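Local coordinates for NleG5-1 effector (Enterobacteria phage YYZ-2008, PDB 5VGC), which probably acts as a ubiquitin-protein transferase, an effector whose C-terminal part belongs to the RING/U-box-like family, and binds calcium ions, at residues Asp120-Ala132 with Thr146-Asn158. The protein carries 1 engineered substitution. Sequence-based numbering, arbitrary orientation.
With CA (calcium ion), chain G; CA (calcium ion), chain F.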
loop_
_atom_site.group_PDB
_atom_site.type_symbol
_atom_site.label_atom_id
_atom_site.label_comp_id
_atom_site.label_asym_id
_atom_site.label_seq_id
_atom_site.Cartn_x
_atom_site.Cartn_y
_atom_site.Cartn_z
ATOM N N ASP A 120 -8.356 22.642 -11.765
ATOM C CA ASP A 120 -9.074 23.307 -12.864
ATOM C C ASP A 120 -10.579 23.227 -12.658
ATOM O O ASP A 120 -11.280 24.246 -12.832
ATOM C CB ASP A 120 -8.695 22.731 -14.254
ATOM C CG ASP A 120 -7.353 23.252 -14.766
ATOM O OD1 ASP A 120 -6.748 24.145 -14.132
ATOM O OD2 ASP A 120 -6.890 22.765 -15.822
ATOM N N LYS A 121 -11.088 22.049 -12.283
ATOM C CA LYS A 121 -12.531 21.960 -12.048
ATOM C C LYS A 121 -12.974 22.824 -10.875
ATOM O O LYS A 121 -14.034 23.481 -10.956
ATOM C CB LYS A 121 -13.033 20.543 -11.876
ATOM C CG LYS A 121 -14.549 20.485 -11.814
ATOM C CD LYS A 121 -15.081 19.148 -12.259
ATOM C CE LYS A 121 -16.597 19.192 -12.340
ATOM N NZ LYS A 121 -17.104 17.784 -12.317
ATOM N N ILE A 122 -12.189 22.851 -9.798
ATOM C CA ILE A 122 -12.540 23.773 -8.695
ATOM C C ILE A 122 -12.637 25.201 -9.259
ATOM O O ILE A 122 -13.695 25.889 -9.138
ATOM C CB ILE A 122 -11.544 23.682 -7.520
ATOM C CG1 ILE A 122 -11.806 22.377 -6.757
ATOM C CG2 ILE A 122 -11.674 24.885 -6.586
ATOM C CD1 ILE A 122 -10.735 22.013 -5.755
ATOM N N GLU A 123 -11.539 25.604 -9.901
ATOM C CA GLU A 123 -11.475 26.919 -10.518
ATOM C C GLU A 123 -12.710 27.230 -11.394
ATOM O O GLU A 123 -13.300 28.305 -11.295
ATOM C CB GLU A 123 -10.187 27.055 -11.333
ATOM C CG GLU A 123 -9.752 28.473 -11.603
ATOM C CD GLU A 123 -9.501 29.244 -10.336
ATOM O OE1 GLU A 123 -9.968 30.400 -10.287
ATOM O OE2 GLU A 123 -8.854 28.704 -9.392
ATOM N N VAL A 124 -13.110 26.286 -12.234
ATOM C CA VAL A 124 -14.303 26.499 -13.057
ATOM C C VAL A 124 -15.549 26.602 -12.192
ATOM O O VAL A 124 -16.382 27.480 -12.439
ATOM C CB VAL A 124 -14.470 25.406 -14.152
ATOM C CG1 VAL A 124 -15.855 25.460 -14.809
ATOM C CG2 VAL A 124 -13.372 25.546 -15.219
ATOM N N CYS A 125 -15.700 25.727 -11.189
ATOM C CA CYS A 125 -16.977 25.659 -10.465
ATOM C C CYS A 125 -17.159 26.749 -9.408
ATOM O O CYS A 125 -18.296 27.014 -8.980
ATOM C CB CYS A 125 -17.174 24.276 -9.842
ATOM S SG CYS A 125 -17.520 22.948 -11.028
ATOM N N ALA A 126 -16.064 27.383 -8.986
ATOM C CA ALA A 126 -16.141 28.449 -7.975
ATOM C C ALA A 126 -16.983 29.631 -8.397
ATOM O O ALA A 126 -16.898 30.055 -9.559
ATOM C CB ALA A 126 -14.750 28.929 -7.608
ATOM N N PHE A 127 -17.792 30.161 -7.466
ATOM C CA PHE A 127 -18.655 31.334 -7.752
ATOM C C PHE A 127 -18.595 32.390 -6.629
ATOM O O PHE A 127 -18.337 32.066 -5.454
ATOM C CB PHE A 127 -20.098 30.893 -8.014
ATOM C CG PHE A 127 -20.763 30.235 -6.831
ATOM C CD1 PHE A 127 -21.489 30.987 -5.913
ATOM C CD2 PHE A 127 -20.664 28.859 -6.629
ATOM C CE1 PHE A 127 -22.099 30.387 -4.810
ATOM C CE2 PHE A 127 -21.273 28.251 -5.535
ATOM C CZ PHE A 127 -21.994 29.018 -4.622
ATOM N N ASN A 128 -18.834 33.644 -7.012
ATOM C CA ASN A 128 -19.014 34.766 -6.087
ATOM C C ASN A 128 -20.296 34.522 -5.272
ATOM O O ASN A 128 -21.415 34.590 -5.817
ATOM C CB ASN A 128 -19.105 36.059 -6.931
ATOM C CG ASN A 128 -19.304 37.329 -6.109
ATOM O OD1 ASN A 128 -20.028 37.383 -5.118
ATOM N ND2 ASN A 128 -18.662 38.370 -6.547
ATOM N N VAL A 129 -20.122 34.255 -3.978
ATOM C CA VAL A 129 -21.277 33.905 -3.144
ATOM C C VAL A 129 -22.306 35.028 -3.114
ATOM O O VAL A 129 -23.514 34.782 -3.373
ATOM C CB VAL A 129 -20.868 33.500 -1.716
ATOM C CG1 VAL A 129 -22.085 33.076 -0.883
ATOM C CG2 VAL A 129 -19.835 32.374 -1.790
ATOM N N GLU A 130 -21.857 36.247 -2.823
ATOM C CA GLU A 130 -22.810 37.345 -2.643
ATOM C C GLU A 130 -23.526 37.682 -3.957
ATOM O O GLU A 130 -24.723 37.915 -3.938
ATOM C CB GLU A 130 -22.318 38.521 -1.770
ATOM C CG GLU A 130 -21.120 39.287 -2.225
ATOM C CD GLU A 130 -20.261 39.879 -1.101
ATOM O OE1 GLU A 130 -20.252 39.408 0.053
ATOM O OE2 GLU A 130 -19.540 40.860 -1.388
ATOM N N HIS A 131 -22.839 37.620 -5.089
ATOM C CA HIS A 131 -23.547 37.682 -6.387
ATOM C C HIS A 131 -24.515 36.511 -6.655
ATOM O O HIS A 131 -25.407 36.677 -7.496
ATOM C CB HIS A 131 -22.602 37.878 -7.575
ATOM C CG HIS A 131 -22.091 39.284 -7.720
ATOM N ND1 HIS A 131 -20.873 39.566 -8.296
ATOM C CD2 HIS A 131 -22.618 40.481 -7.354
ATOM C CE1 HIS A 131 -20.672 40.873 -8.286
ATOM N NE2 HIS A 131 -21.717 41.451 -7.719
ATOM N N ALA A 132 -24.372 35.353 -5.987
ATOM C CA ALA A 132 -25.207 34.192 -6.346
ATOM C C ALA A 132 -26.615 34.313 -5.782
ATOM O O ALA A 132 -27.553 33.649 -6.262
ATOM C CB ALA A 132 -24.575 32.895 -5.888
ATOM N N THR A 146 -13.679 26.526 7.080
ATOM C CA THR A 146 -13.347 27.862 7.652
ATOM C C THR A 146 -14.303 28.311 8.754
ATOM O O THR A 146 -13.937 29.176 9.550
ATOM C CB THR A 146 -13.359 28.989 6.611
ATOM O OG1 THR A 146 -14.630 28.963 5.974
ATOM C CG2 THR A 146 -12.251 28.803 5.596
ATOM N N LEU A 147 -15.514 27.745 8.790
ATOM C CA LEU A 147 -16.589 28.199 9.696
ATOM C C LEU A 147 -16.995 29.671 9.422
ATOM O O LEU A 147 -17.404 30.379 10.326
ATOM C CB LEU A 147 -16.217 27.980 11.169
ATOM C CG LEU A 147 -15.719 26.575 11.575
ATOM C CD1 LEU A 147 -15.247 26.575 13.028
ATOM C CD2 LEU A 147 -16.768 25.486 11.376
ATOM N N CYS A 148 -16.873 30.099 8.160
ATOM C CA CYS A 148 -17.207 31.455 7.722
ATOM C C CYS A 148 -17.952 31.384 6.417
ATOM O O CYS A 148 -17.901 30.391 5.735
ATOM C CB CYS A 148 -15.938 32.273 7.488
ATOM S SG CYS A 148 -15.033 32.654 8.969
ATOM N N GLU A 149 -18.638 32.455 6.067
ATOM C CA GLU A 149 -19.190 32.572 4.723
ATOM C C GLU A 149 -18.040 32.944 3.799
ATOM O O GLU A 149 -17.398 33.965 4.015
ATOM C CB GLU A 149 -20.301 33.625 4.652
ATOM C CG GLU A 149 -20.993 33.653 3.292
ATOM C CD GLU A 149 -21.909 34.823 3.126
ATOM O OE1 GLU A 149 -22.803 34.942 3.975
ATOM O OE2 GLU A 149 -21.748 35.618 2.156
ATOM N N PRO A 150 -17.772 32.118 2.778
ATOM C CA PRO A 150 -16.693 32.458 1.839
ATOM C C PRO A 150 -17.142 33.513 0.846
ATOM O O PRO A 150 -18.335 33.639 0.591
ATOM C CB PRO A 150 -16.430 31.129 1.124
ATOM C CG PRO A 150 -17.748 30.451 1.143
ATOM C CD PRO A 150 -18.423 30.839 2.423
ATOM N N GLU A 151 -16.192 34.267 0.300
ATOM C CA GLU A 151 -16.466 35.187 -0.806
ATOM C C GLU A 151 -16.573 34.446 -2.122
ATOM O O GLU A 151 -17.562 34.591 -2.873
ATOM C CB GLU A 151 -15.410 36.267 -0.853
ATOM C CG GLU A 151 -15.274 37.142 0.422
ATOM C CD GLU A 151 -16.527 37.329 1.305
ATOM O OE1 GLU A 151 -16.520 36.766 2.440
ATOM O OE2 GLU A 151 -17.528 38.035 0.900
ATOM N N ASP A 152 -15.561 33.632 -2.389
ATOM C CA ASP A 152 -15.592 32.654 -3.484
ATOM C C ASP A 152 -15.902 31.285 -2.931
ATOM O O ASP A 152 -15.129 30.742 -2.144
ATOM C CB ASP A 152 -14.254 32.651 -4.224
ATOM C CG ASP A 152 -13.945 34.003 -4.817
ATOM O OD1 ASP A 152 -14.795 34.492 -5.600
ATOM O OD2 ASP A 152 -12.879 34.575 -4.507
ATOM N N GLY A 153 -17.037 30.735 -3.348
ATOM C CA GLY A 153 -17.511 29.472 -2.819
ATOM C C GLY A 153 -17.545 28.399 -3.885
ATOM O O GLY A 153 -17.614 28.712 -5.071
ATOM N N VAL A 154 -17.494 27.136 -3.454
ATOM C CA VAL A 154 -17.570 25.981 -4.352
ATOM C C VAL A 154 -18.472 24.900 -3.749
ATOM O O VAL A 154 -18.381 24.610 -2.527
ATOM C CB VAL A 154 -16.192 25.343 -4.582
ATOM C CG1 VAL A 154 -16.285 24.205 -5.592
ATOM C CG2 VAL A 154 -15.157 26.363 -5.048
ATOM N N PHE A 155 -19.333 24.306 -4.594
ATOM C CA PHE A 155 -20.232 23.247 -4.135
ATOM C C PHE A 155 -19.501 21.911 -4.190
ATOM O O PHE A 155 -18.939 21.570 -5.232
ATOM C CB PHE A 155 -21.506 23.140 -5.007
ATOM C CG PHE A 155 -22.598 24.129 -4.664
ATOM C CD1 PHE A 155 -22.928 24.438 -3.353
ATOM C CD2 PHE A 155 -23.324 24.734 -5.676
ATOM C CE1 PHE A 155 -23.957 25.339 -3.068
ATOM C CE2 PHE A 155 -24.334 25.641 -5.390
ATOM C CZ PHE A 155 -24.652 25.940 -4.086
ATOM N N MET A 156 -19.517 21.155 -3.087
ATOM C CA MET A 156 -18.961 19.786 -3.121
ATOM C C MET A 156 -19.936 18.783 -2.530
ATOM O O MET A 156 -20.538 19.028 -1.473
ATOM C CB MET A 156 -17.625 19.689 -2.366
ATOM C CG MET A 156 -16.962 18.322 -2.464
ATOM S SD MET A 156 -15.425 18.213 -1.540
ATOM C CE MET A 156 -14.280 18.610 -2.803
ATOM N N ARG A 157 -20.069 17.651 -3.211
ATOM C CA ARG A 157 -20.949 16.590 -2.761
ATOM C C ARG A 157 -20.439 15.948 -1.469
ATOM O O ARG A 157 -19.231 15.871 -1.262
ATOM C CB ARG A 157 -21.108 15.521 -3.837
ATOM C CG ARG A 157 -21.909 16.047 -5.014
ATOM C CD ARG A 157 -21.654 15.282 -6.285
ATOM N NE ARG A 157 -22.316 13.992 -6.273
ATOM C CZ ARG A 157 -22.133 13.056 -7.185
ATOM N NH1 ARG A 157 -21.289 13.244 -8.204
ATOM N NH2 ARG A 157 -22.804 11.920 -7.062
ATOM N N ASN A 158 -21.374 15.504 -0.619
ATOM C CA ASN A 158 -21.038 14.893 0.656
ATOM C C ASN A 158 -20.273 13.581 0.550
ATOM O O ASN A 158 -19.580 13.197 1.484
ATOM C CB ASN A 158 -22.293 14.680 1.513
ATOM C CG ASN A 158 -22.806 15.967 2.118
ATOM O OD1 ASN A 158 -22.422 17.071 1.680
ATOM N ND2 ASN A 158 -23.681 15.840 3.125
HETATM CA CA CA G . -19.345 39.048 2.294
HETATM CA CA CA F . -17.755 41.873 -0.729
HETATM O O HOH W 1 -19.881 25.420 -7.161
HETATM O O HOH W 2 -18.825 37.067 -2.230
HETATM O O HOH W 3 -16.547 39.648 -1.396
HETATM O O HOH W 4 -18.036 42.060 -3.042
#
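F127 and G153 exchange two backbone hydrogen bonds, F127 N to G153 O (2.8 Å) and G153 N to F127 O, illustrating how a very short antiparallel pairing can organise its surroundings. One residue on, N128 and D152 form the non-hydrogen-bonded pair, and V129 N then donates to E151 O.

The F127 side chain folds back across its strand partner. CB leads to a CG lodged between the backbone N and carbonyl carbon (chi1 63°), which turns the ring back over the glycine. CG and CD2 lie by G153 O, CD2 at 3.4 Å, and the carbonyl carbon of G153 sits over one ring face. Farther out, CE2 comes over a face of the F155 ring, 4.0 Å from F155 CE2, and CZ meets F155 CZ; the two planes are inclined by 50°. C125 O and a water lie at the F127 ring edge, and that water links C125 O to F155 N.

Beyond the pairing, V129 lays CG2 beside P150 CG and the P150 carbonyl oxygen. N128 N-caps the next turn, OD1 accepting from H131 N. From that turn E130 OE1 binds a calcium at 2.4 Å that E151 OE2 shares at 2.5 Å, probably offsetting their like charges, while E130 OE2 holds a second calcium.

At the other end, A126 CB rests on V154 CG2 (3.6 Å). In this RING-clan region the two-residue pairing joins the end of helix 111-125 to strand 152-157, which also pairs antiparallel with 164-169 and 195-196; V154 reaches L173 of helix 170-178.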